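Local coordinates for chintase (Rhizomucor miehei, PDB 5YUQ), which hydrolyses the beta-1,4 linkages of chitin as a family 18 glycoside hydrolase, probably within a tunnel-shaped active site, at residues A6-W11 against D23-A28; Y285-I290 against E353-E358; F176-Y181 against E226-G231; A330-K335 against L362-D367. All blocks are in the same frame, centred on the assembly; numbering follows the deposited sequence. Where two conformers were deposited one is given.

Contact 1 (A6-W11 against D23-A28)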
# COMPACT_ATOMS: atom_id res chain seq x y z
N ALA A 6 -2.60 10.42 -2.55
CA ALA A 6 -1.18 10.24 -2.36
C ALA A 6 -0.88 10.04 -0.89
O ALA A 6 -1.23 10.89 -0.07
CB ALA A 6 -0.44 11.46 -2.88
N TYR A 7 -0.23 8.93 -0.55
CA TYR A 7 0.28 8.77 0.80
C TYR A 7 1.53 9.61 1.00
O TYR A 7 2.40 9.66 0.13
CB TYR A 7 0.61 7.30 1.08
CG TYR A 7 -0.60 6.48 1.41
CD1 TYR A 7 -1.32 5.84 0.41
CD2 TYR A 7 -1.03 6.33 2.73
CE1 TYR A 7 -2.44 5.08 0.71
CE2 TYR A 7 -2.15 5.55 3.04
CZ TYR A 7 -2.85 4.94 2.02
OH TYR A 7 -3.97 4.19 2.32
N VAL A 8 1.59 10.29 2.13
CA VAL A 8 2.82 10.91 2.59
C VAL A 8 3.11 10.31 3.95
O VAL A 8 2.18 9.90 4.65
CB VAL A 8 2.70 12.44 2.68
CG1 VAL A 8 2.42 13.02 1.31
CG2 VAL A 8 1.62 12.85 3.69
N VAL A 9 4.38 10.24 4.31
CA VAL A 9 4.77 9.54 5.52
C VAL A 9 5.38 10.47 6.56
O VAL A 9 6.17 11.35 6.23
CB VAL A 9 5.70 8.32 5.23
CG1 VAL A 9 4.99 7.32 4.33
CG2 VAL A 9 7.03 8.77 4.60
N ASP A 10 4.99 10.28 7.81
CA ASP A 10 5.37 11.18 8.90
C ASP A 10 6.88 11.30 9.05
O ASP A 10 7.40 12.37 9.40
CB ASP A 10 4.75 10.68 10.20
CG ASP A 10 4.94 11.64 11.34
OD1 ASP A 10 4.12 12.59 11.47
OD2 ASP A 10 5.90 11.46 12.13
N TRP A 11 7.60 10.21 8.79
CA TRP A 11 9.04 10.17 9.00
C TRP A 11 9.85 10.72 7.82
O TRP A 11 11.07 10.84 7.91
CB TRP A 11 9.47 8.72 9.29
CG TRP A 11 9.10 7.74 8.21
CD1 TRP A 11 9.86 7.37 7.14
CD2 TRP A 11 7.87 7.01 8.09
NE1 TRP A 11 9.19 6.45 6.38
CE2 TRP A 11 7.96 6.21 6.93
CE3 TRP A 11 6.69 6.95 8.86
CZ2 TRP A 11 6.93 5.36 6.52
CZ3 TRP A 11 5.67 6.10 8.44
CH2 TRP A 11 5.79 5.33 7.28
N ASP A 23 -5.61 14.85 -5.55
CA ASP A 23 -6.90 15.24 -5.00
C ASP A 23 -6.99 15.05 -3.50
O ASP A 23 -7.80 15.69 -2.83
CB ASP A 23 -8.01 14.42 -5.66
CG ASP A 23 -8.00 14.56 -7.16
OD1 ASP A 23 -8.27 15.68 -7.64
OD2 ASP A 23 -7.74 13.55 -7.86
N HIS A 24 -6.18 14.14 -2.97
CA HIS A 24 -6.38 13.65 -1.62
C HIS A 24 -5.02 13.28 -1.05
O HIS A 24 -4.26 12.56 -1.69
CB HIS A 24 -7.29 12.42 -1.70
CG HIS A 24 -7.64 11.80 -0.39
ND1 HIS A 24 -7.94 10.46 -0.26
CD2 HIS A 24 -7.80 12.34 0.85
CE1 HIS A 24 -8.24 10.19 1.00
NE2 HIS A 24 -8.17 11.31 1.69
N ILE A 25 -4.70 13.81 0.13
CA ILE A 25 -3.47 13.41 0.81
C ILE A 25 -3.85 12.43 1.91
O ILE A 25 -4.83 12.67 2.63
CB ILE A 25 -2.75 14.61 1.45
CG1 ILE A 25 -2.19 15.54 0.38
CG2 ILE A 25 -1.60 14.14 2.35
CD1 ILE A 25 -1.06 14.96 -0.44
N VAL A 26 -3.12 11.33 2.01
CA VAL A 26 -3.35 10.36 3.08
C VAL A 26 -2.10 10.32 3.94
O VAL A 26 -1.03 9.95 3.48
CB VAL A 26 -3.67 8.96 2.52
CG1 VAL A 26 -4.23 8.08 3.62
CG2 VAL A 26 -4.69 9.08 1.40
N TYR A 27 -2.25 10.75 5.19
CA TYR A 27 -1.10 10.97 6.06
C TYR A 27 -0.84 9.74 6.92
O TYR A 27 -1.67 9.36 7.74
CB TYR A 27 -1.35 12.20 6.94
CG TYR A 27 -0.13 12.69 7.68
CD1 TYR A 27 0.33 12.02 8.81
CD2 TYR A 27 0.54 13.82 7.27
CE1 TYR A 27 1.45 12.46 9.49
CE2 TYR A 27 1.65 14.28 7.95
CZ TYR A 27 2.09 13.60 9.06
OH TYR A 27 3.21 14.05 9.72
N ALA A 28 0.32 9.12 6.73
CA ALA A 28 0.66 7.85 7.39
C ALA A 28 1.80 8.04 8.39
O ALA A 28 2.76 8.71 8.06
CB ALA A 28 1.08 6.85 6.32
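His24 starts the pairing with 6-11: its carbonyl O accepts the N-H of Ala6, the first of five backbone bonds between two parallel neighbours in the TIM barrel. Ile25 stands beside Ala6, and its CG2 meets Val8 CG2 at 3.7 Å where the two side chains cross at about a right angle. Val26 is bonded through both its backbone N-H, to Ala6 O, and its C=O, to Val8 N. On the opposite sheet face from Ile25, its side chain runs alongside Tyr7. CG1, anti to the backbone N (chi1 -166°), lies 3.3 Å from Tyr7 CE2, and CB sits over the ring in a CH-pi contact, 3.9 Å from the Tyr7 centroid. The Tyr7 hydroxyl continues to Asn103. Tyr27 returns to the Ile25 face and donates its OH to Asp10 OD1 over a very short 2.5 Å. That oxygen lies in the ring plane at the edge, with the carboxylate turned 69° from the ring; Thr42 N also binds it, and Gln45 NE2 reaches the Tyr27 hydroxyl. Ala28 closes the pairing, its N bonded to Val8 O and its O to Asp10 N, the latter at 2.7 Å. Strand 4-9 is flanked by 24-32 and 346-350, and 24-32 in turn by 59-65; Tyr7 and Val26 face the barrel interior, where Tyr7 meets Trp350 and Tyr177.

Contact 2 (Y285-I290 against E353-E358); sequences YIWRTI and EMDDDE
In the insertion that interrupts the barrel between strands 228-240 and 346-350, as in many family 18 chitinases, Trp287 and Arg288 begin helix 287-292 and grasp the loop that follows strand 346-350. Trp287 holds its CG anti to the backbone N (chi1 174°), and its NE1 donates to Asp356 OD2 at 2.9 Å. The bond is nearly straight and lies in the indole plane, yet it meets the carboxylate from above its own plane; Thr360 OG1 is a second partner of the same oxygen. In Arg288 a bend at chi3 (72°) places NE, and the guanidinium meets Asp355 O and Asp357 OD1 at its edge, near its plane. NH1 and NH2 grip Asp357 OD1 end-on in a salt bridge, at 2.9 and 3.2 Å, both from one face of that carboxylate. NH1 also donates to Asp355 O at 3.0 Å, on a lone pair in the carbonyl plane. Closer to the barrel, Ile286, the N-cap residue, packs CG2 against Met354 CG at 3.8 Å, and a weak bond runs from Arg288 N to Met354 O. Asp355 turns its carboxylate toward the N-H groups of Leu361 and Leu362. One arginine thus clamps a backbone carbonyl and an acidic side chain two residues further on, and its charge probably offsets part of the negative potential built up by three successive aspartates in the loop.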
# COMPACT_ATOMS: atom_id res chain seq x y z
N TYR A 285 13.72 0.12 -3.27
CA TYR A 285 14.56 0.91 -4.14
C TYR A 285 13.64 2.01 -4.68
O TYR A 285 12.80 1.74 -5.53
CB TYR A 285 15.03 0.01 -5.28
CG TYR A 285 16.45 0.24 -5.73
CD1 TYR A 285 16.75 1.26 -6.61
CD2 TYR A 285 17.48 -0.59 -5.31
CE1 TYR A 285 18.02 1.48 -7.04
CE2 TYR A 285 18.78 -0.38 -5.74
CZ TYR A 285 19.04 0.66 -6.61
OH TYR A 285 20.32 0.89 -7.05
N ILE A 286 13.76 3.23 -4.16
CA ILE A 286 12.76 4.25 -4.52
C ILE A 286 13.03 4.86 -5.89
O ILE A 286 14.15 4.82 -6.39
CB ILE A 286 12.62 5.36 -3.46
CG1 ILE A 286 13.90 6.19 -3.37
CG2 ILE A 286 12.24 4.77 -2.11
CD1 ILE A 286 13.69 7.51 -2.66
N TRP A 287 11.99 5.41 -6.50
CA TRP A 287 12.12 5.93 -7.85
C TRP A 287 13.23 6.96 -7.97
O TRP A 287 13.95 6.97 -8.97
CB TRP A 287 10.81 6.54 -8.33
CG TRP A 287 10.99 7.20 -9.66
CD1 TRP A 287 11.11 8.54 -9.91
CD2 TRP A 287 11.11 6.55 -10.93
NE1 TRP A 287 11.29 8.76 -11.25
CE2 TRP A 287 11.29 7.55 -11.90
CE3 TRP A 287 11.08 5.21 -11.34
CZ2 TRP A 287 11.43 7.26 -13.26
CZ3 TRP A 287 11.22 4.92 -12.68
CH2 TRP A 287 11.40 5.94 -13.63
N ARG A 288 13.39 7.82 -6.97
CA ARG A 288 14.43 8.87 -7.04
C ARG A 288 15.79 8.21 -7.35
O ARG A 288 16.52 8.76 -8.13
CB ARG A 288 14.57 9.70 -5.80
CG ARG A 288 13.37 10.57 -5.49
CD ARG A 288 13.42 11.33 -4.19
NE ARG A 288 14.39 12.43 -4.24
CZ ARG A 288 14.15 13.60 -4.79
NH1 ARG A 288 12.98 13.91 -5.33
NH2 ARG A 288 15.09 14.50 -4.78
N THR A 289 16.08 7.08 -6.69
CA THR A 289 17.34 6.37 -6.90
C THR A 289 17.41 5.76 -8.30
O THR A 289 18.43 5.85 -8.97
CB THR A 289 17.51 5.26 -5.87
OG1 THR A 289 17.31 5.79 -4.55
CG2 THR A 289 18.91 4.66 -5.97
N ILE A 290 16.32 5.13 -8.72
CA ILE A 290 16.24 4.54 -10.05
C ILE A 290 16.53 5.60 -11.12
O ILE A 290 17.29 5.36 -12.06
CB ILE A 290 14.85 3.91 -10.28
CG1 ILE A 290 14.60 2.83 -9.22
CG2 ILE A 290 14.75 3.30 -11.67
CD1 ILE A 290 13.22 2.17 -9.29
N GLU A 353 6.97 11.09 -1.51
CA GLU A 353 8.32 11.62 -1.43
C GLU A 353 9.30 10.84 -2.30
O GLU A 353 10.43 11.26 -2.51
CB GLU A 353 8.79 11.68 0.04
CG GLU A 353 9.44 10.40 0.56
CD GLU A 353 8.48 9.25 0.77
OE1 GLU A 353 7.24 9.44 0.68
OE2 GLU A 353 8.96 8.14 1.04
N MET A 354 8.84 9.72 -2.81
CA MET A 354 9.67 8.85 -3.62
C MET A 354 9.83 9.26 -5.08
O MET A 354 10.68 8.79 -5.73
CB MET A 354 9.17 7.38 -3.59
CG MET A 354 9.06 6.81 -2.22
SD MET A 354 8.34 5.11 -2.45
CE MET A 354 8.46 4.48 -0.75
N ASP A 355 8.96 10.16 -5.52
CA ASP A 355 9.01 10.64 -6.89
C ASP A 355 10.23 11.53 -7.07
O ASP A 355 10.78 12.05 -6.09
CB ASP A 355 7.74 11.42 -7.22
CG ASP A 355 7.40 11.39 -8.70
OD1 ASP A 355 8.20 10.87 -9.51
OD2 ASP A 355 6.33 11.89 -9.05
N ASP A 356 10.65 11.71 -8.32
CA ASP A 356 11.76 12.63 -8.59
C ASP A 356 11.28 14.08 -8.59
O ASP A 356 10.09 14.37 -8.42
CB ASP A 356 12.48 12.25 -9.89
CG ASP A 356 11.58 12.30 -11.11
OD1 ASP A 356 10.65 13.13 -11.16
OD2 ASP A 356 11.83 11.51 -12.06
N ASP A 357 12.21 15.01 -8.77
CA ASP A 357 11.87 16.42 -8.70
C ASP A 357 11.03 16.87 -9.90
O ASP A 357 10.41 17.93 -9.88
CB ASP A 357 13.15 17.25 -8.61
CG ASP A 357 13.84 17.12 -7.26
OD1 ASP A 357 13.21 16.63 -6.31
OD2 ASP A 357 15.01 17.53 -7.16
N GLU A 358 11.03 16.06 -10.95
CA GLU A 358 10.23 16.36 -12.14
C GLU A 358 8.83 15.76 -12.08
O GLU A 358 8.07 15.89 -13.04
CB GLU A 358 10.95 15.86 -13.40
CG GLU A 358 12.30 16.54 -13.67
CD GLU A 358 13.40 16.09 -12.72
OE1 GLU A 358 13.43 14.90 -12.33
OE2 GLU A 358 14.24 16.94 -12.35

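Contact 3 (F176-Y181 against E226-G231)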
# COMPACT_ATOMS: atom_id res chain seq x y z
N PHE A 176 -11.98 1.49 -1.06
CA PHE A 176 -11.10 0.42 -0.63
C PHE A 176 -9.84 0.54 -1.47
O PHE A 176 -9.87 0.37 -2.69
CB PHE A 176 -11.77 -0.93 -0.88
CG PHE A 176 -13.04 -1.14 -0.09
CD1 PHE A 176 -14.21 -0.49 -0.45
CD2 PHE A 176 -13.06 -2.00 1.00
CE1 PHE A 176 -15.38 -0.67 0.28
CE2 PHE A 176 -14.23 -2.20 1.74
CZ PHE A 176 -15.40 -1.53 1.38
N TYR A 177 -8.73 0.88 -0.82
CA TYR A 177 -7.48 1.15 -1.52
C TYR A 177 -6.67 -0.13 -1.60
O TYR A 177 -6.08 -0.54 -0.61
CB TYR A 177 -6.66 2.20 -0.78
CG TYR A 177 -7.24 3.61 -0.72
CD1 TYR A 177 -8.49 3.91 -1.26
CD2 TYR A 177 -6.52 4.64 -0.13
CE1 TYR A 177 -9.00 5.20 -1.20
CE2 TYR A 177 -7.02 5.93 -0.06
CZ TYR A 177 -8.25 6.21 -0.60
OH TYR A 177 -8.75 7.49 -0.54
N ILE A 178 -6.62 -0.76 -2.77
CA ILE A 178 -5.93 -2.04 -2.93
C ILE A 178 -4.42 -1.88 -2.98
O ILE A 178 -3.88 -1.20 -3.85
CB ILE A 178 -6.38 -2.78 -4.20
CG1 ILE A 178 -7.89 -3.06 -4.13
CG2 ILE A 178 -5.63 -4.09 -4.35
CD1 ILE A 178 -8.45 -3.63 -5.42
N MET A 179 -3.73 -2.53 -2.05
CA MET A 179 -2.28 -2.45 -2.00
C MET A 179 -1.66 -3.47 -2.94
O MET A 179 -1.11 -4.48 -2.52
CB MET A 179 -1.79 -2.62 -0.56
CG MET A 179 -2.24 -1.47 0.33
SD MET A 179 -1.78 -1.65 2.06
CE MET A 179 -0.15 -2.39 1.90
N ALA A 180 -1.78 -3.19 -4.24
CA ALA A 180 -1.25 -4.07 -5.27
C ALA A 180 0.23 -3.83 -5.47
O ALA A 180 0.68 -3.49 -6.56
CB ALA A 180 -2.00 -3.85 -6.57
N TYR A 181 0.99 -4.02 -4.40
CA TYR A 181 2.43 -3.89 -4.45
C TYR A 181 2.97 -4.75 -3.32
O TYR A 181 2.19 -5.29 -2.54
CB TYR A 181 2.87 -2.42 -4.35
CG TYR A 181 2.11 -1.54 -3.37
CD1 TYR A 181 2.28 -1.69 -2.01
CD2 TYR A 181 1.28 -0.52 -3.82
CE1 TYR A 181 1.61 -0.88 -1.11
CE2 TYR A 181 0.62 0.31 -2.93
CZ TYR A 181 0.78 0.13 -1.57
OH TYR A 181 0.14 0.95 -0.68
N GLU A 226 -16.40 1.03 -8.66
CA GLU A 226 -16.23 2.46 -8.44
C GLU A 226 -15.76 2.78 -7.02
O GLU A 226 -15.33 3.89 -6.74
CB GLU A 226 -17.51 3.22 -8.79
CG GLU A 226 -18.70 2.84 -7.96
CD GLU A 226 -19.97 3.49 -8.46
OE1 GLU A 226 -20.35 4.56 -7.93
OE2 GLU A 226 -20.60 2.94 -9.39
N GLN A 227 -15.85 1.80 -6.12
CA GLN A 227 -15.36 2.00 -4.77
C GLN A 227 -13.99 1.37 -4.56
O GLN A 227 -13.47 1.37 -3.45
CB GLN A 227 -16.34 1.45 -3.73
CG GLN A 227 -17.62 2.25 -3.64
CD GLN A 227 -18.60 1.66 -2.67
OE1 GLN A 227 -19.56 1.00 -3.07
NE2 GLN A 227 -18.35 1.86 -1.37
N LEU A 228 -13.42 0.81 -5.63
CA LEU A 228 -12.07 0.25 -5.55
C LEU A 228 -11.08 1.26 -6.09
O LEU A 228 -11.34 1.94 -7.08
CB LEU A 228 -11.97 -1.05 -6.33
CG LEU A 228 -12.81 -2.20 -5.78
CD1 LEU A 228 -12.72 -3.38 -6.72
CD2 LEU A 228 -12.36 -2.60 -4.37
N VAL A 229 -9.94 1.36 -5.42
CA VAL A 229 -8.89 2.27 -5.82
C VAL A 229 -7.63 1.43 -5.98
O VAL A 229 -7.26 0.68 -5.07
CB VAL A 229 -8.70 3.38 -4.76
CG1 VAL A 229 -7.40 4.12 -4.97
CG2 VAL A 229 -9.89 4.35 -4.80
N LEU A 230 -7.00 1.51 -7.14
CA LEU A 230 -5.80 0.70 -7.38
C LEU A 230 -4.56 1.40 -6.84
O LEU A 230 -4.19 2.48 -7.31
CB LEU A 230 -5.62 0.42 -8.87
CG LEU A 230 -4.41 -0.43 -9.26
CD1 LEU A 230 -4.50 -1.81 -8.65
CD2 LEU A 230 -4.26 -0.51 -10.78
N GLY A 231 -3.92 0.81 -5.85
CA GLY A 231 -2.69 1.37 -5.31
C GLY A 231 -1.50 1.00 -6.16
O GLY A 231 -1.42 -0.12 -6.65
O HOH W 1 -0.18 -1.70 -8.56
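Phe176 and Gln227 start a set of four backbone hydrogen bonds between two parallel strands of the barrel. Phe176 N donates to Gln227 O, Val229 N to Phe176 O and Ile178 N to Val229 O; the last bond, Gly231 N to Ile178 O at 2.8 Å, is the most bent, with 136° at the hydrogen. Segment 176-181 continues through two inverse gamma turns, centred on Met179 and Ala180. Here a water takes over from direct pairing: it donates to both Ala180 O and Gly231 O, each at 2.8 Å. Apolar contacts occupy both faces of the sheet. On one, Tyr177 and Val229 lie side by side and point the same way, with Val229 CB 3.5 Å from Tyr177 CD1. Val229 CG2, anti to the carbonyl carbon while CG1 is anti to the backbone N (chi1 166°), meets Tyr177 CE1. On the other face, Leu228 CD2 touches Phe176 CB at 3.9 Å and, more loosely, Ile178 CD1, while further along Leu230 CD1 meets Ala180 CB at 3.8 Å. The aromatic rings also meet backbone: Phe176 turns an edge to Gln227 O, and the edge of Tyr181 brings CE2 to 3.9 Å from the carbonyl carbon of Gly231, which has no side chain. Helix 211-220 covers the Ile178 and Leu228 side through Ala214, Val215, Trp218 and Ile219. Tyr177 and Val229 instead face the interior and Met348 of strand 346-350, and strand 144-149 pairs with the other edge of 175-178.

Contact 4 (A330-K335 against L362-D367)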
# COMPACT_ATOMS: atom_id res chain seq x y z
N ALA A 330 5.73 4.31 -18.02
CA ALA A 330 4.96 3.42 -18.89
C ALA A 330 4.08 2.46 -18.09
O ALA A 330 2.89 2.31 -18.38
CB ALA A 330 5.89 2.64 -19.81
N SER A 331 4.67 1.79 -17.11
CA SER A 331 3.92 0.80 -16.35
C SER A 331 2.84 1.46 -15.49
O SER A 331 1.76 0.90 -15.33
CB SER A 331 4.85 -0.06 -15.49
OG SER A 331 5.44 0.70 -14.46
N LEU A 332 3.11 2.66 -14.96
CA LEU A 332 2.07 3.36 -14.20
C LEU A 332 0.93 3.81 -15.12
O LEU A 332 -0.25 3.70 -14.75
CB LEU A 332 2.64 4.55 -13.43
CG LEU A 332 3.53 4.20 -12.24
CD1 LEU A 332 3.89 5.45 -11.46
CD2 LEU A 332 2.85 3.17 -11.32
N GLN A 333 1.28 4.28 -16.31
CA GLN A 333 0.26 4.62 -17.30
C GLN A 333 -0.60 3.39 -17.58
O GLN A 333 -1.82 3.49 -17.68
CB GLN A 333 0.91 5.12 -18.60
CG GLN A 333 -0.13 5.50 -19.67
CD GLN A 333 -0.95 6.71 -19.29
OE1 GLN A 333 -0.41 7.77 -18.97
NE2 GLN A 333 -2.27 6.56 -19.31
N ASP A 334 0.03 2.22 -17.68
CA ASP A 334 -0.71 1.01 -18.00
C ASP A 334 -1.68 0.63 -16.89
O ASP A 334 -2.78 0.15 -17.14
CB ASP A 334 0.25 -0.14 -18.31
CG ASP A 334 0.99 0.06 -19.60
OD1 ASP A 334 0.56 0.90 -20.43
OD2 ASP A 334 2.03 -0.61 -19.80
N LYS A 335 -1.26 0.86 -15.65
CA LYS A 335 -2.13 0.67 -14.49
C LYS A 335 -3.30 1.64 -14.52
O LYS A 335 -4.43 1.26 -14.20
CB LYS A 335 -1.32 0.81 -13.20
CG LYS A 335 -0.42 -0.39 -12.91
CD LYS A 335 0.60 -0.09 -11.83
CE LYS A 335 1.32 -1.35 -11.36
NZ LYS A 335 2.34 -1.86 -12.34
N LEU A 362 4.29 10.84 -10.66
CA LEU A 362 2.99 11.46 -10.37
C LEU A 362 2.34 11.98 -11.65
O LEU A 362 1.13 11.85 -11.83
CB LEU A 362 3.14 12.58 -9.34
CG LEU A 362 1.86 13.30 -8.89
CD1 LEU A 362 0.82 12.33 -8.35
CD2 LEU A 362 2.20 14.36 -7.84
N ASN A 363 3.16 12.51 -12.56
CA ASN A 363 2.65 12.90 -13.87
C ASN A 363 2.06 11.72 -14.62
O ASN A 363 1.07 11.87 -15.33
CB ASN A 363 3.77 13.54 -14.71
CG ASN A 363 4.12 14.93 -14.23
OD1 ASN A 363 3.37 15.53 -13.46
ND2 ASN A 363 5.23 15.46 -14.69
N ALA A 364 2.66 10.55 -14.46
CA ALA A 364 2.19 9.34 -15.11
C ALA A 364 0.80 8.91 -14.65
O ALA A 364 0.15 8.08 -15.28
CB ALA A 364 3.18 8.20 -14.90
N LEU A 365 0.35 9.46 -13.53
CA LEU A 365 -0.94 9.08 -12.98
C LEU A 365 -2.06 10.04 -13.38
O LEU A 365 -3.22 9.75 -13.11
CB LEU A 365 -0.88 8.98 -11.46
CG LEU A 365 0.08 7.95 -10.88
CD1 LEU A 365 0.01 7.92 -9.35
CD2 LEU A 365 -0.22 6.58 -11.46
N GLN A 366 -1.73 11.15 -14.03
CA GLN A 366 -2.72 12.21 -14.21
C GLN A 366 -3.97 11.84 -14.99
O GLN A 366 -5.02 12.43 -14.77
CB GLN A 366 -2.08 13.49 -14.77
CG GLN A 366 -1.05 14.06 -13.82
CD GLN A 366 -1.64 14.40 -12.47
OE1 GLN A 366 -2.55 15.21 -12.36
NE2 GLN A 366 -1.12 13.76 -11.42
N ASP A 367 -3.89 10.85 -15.88
CA ASP A 367 -5.07 10.49 -16.66
C ASP A 367 -6.23 9.97 -15.81
O ASP A 367 -7.35 9.90 -16.29
CB ASP A 367 -4.73 9.49 -17.77
CG ASP A 367 -3.95 10.12 -18.91
OD1 ASP A 367 -3.91 11.36 -18.99
OD2 ASP A 367 -3.38 9.36 -19.72
O HOH W 2 -1.70 9.08 -16.87
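Leu332, on helix 329-341, on the outer side of the TIM-barrel strands, packs its CB against Ala364 and Leu365 in the type I beta turn from Asn363 to Gln366. This is the close, apolar half of the contact. Leu332 CB stands 4.0 Å from Ala364 CB and equally far from Leu365 CD2, the nearest approach of that leucine. Leu365 holds CG anti to the carbonyl carbon (chi1 -61°), and its CD2 is the atom that meets Leu332; both leucines touch Phe234 of strand 228-240, so the two segments close over the same part of the barrel wall. The other half is polar, more open and partly bridged by water. Gln333 starts with CG anti to its backbone N, and a bend at chi2 (67°) places CD on the side of Asp367. NE2 donates to Asp367 OD2 at 3.0 Å, reaching that oxygen on its anti side with the amide and carboxylate planes 56° apart; Asp337 OD1 is a further partner of the same nitrogen. Gln333 OE1 and Ala364 O, both acceptors and 3.7 Å apart, are bridged by a water that donates to each, at 2.8 Å to OE1 and 2.6 Å to Ala364 O. The same water accepts from Asp367 N, so three polar atoms converge on it. Behind the turn, Leu362 O takes two donors from opposite faces of its carbonyl plane: Leu365 N and the side-chain NE2 of Gln366, each at 3.0 Å.

Contacts 1 and 3 are both pairs of parallel strands in the TIM barrel, about 15 Å apart between centres, and they meet in its interior where Tyr7 and His24 approach Tyr177. Contact 2, about 16 Å from contact 1 centre to centre, joins the insertion after strand 228-240 to the loop after strand 346-350. Contact 4, about 15 Å centre to centre from both contact 2 and contact 3, lies outside the barrel wall. Along the chain contact 1 closes before contact 3 opens, whereas the segments of contacts 2 and 4 alternate, linked by Asp355 OD2 and Leu362 N. The segment after the last barrel strand is thereby tied first to the insertion, then to helix 329-341.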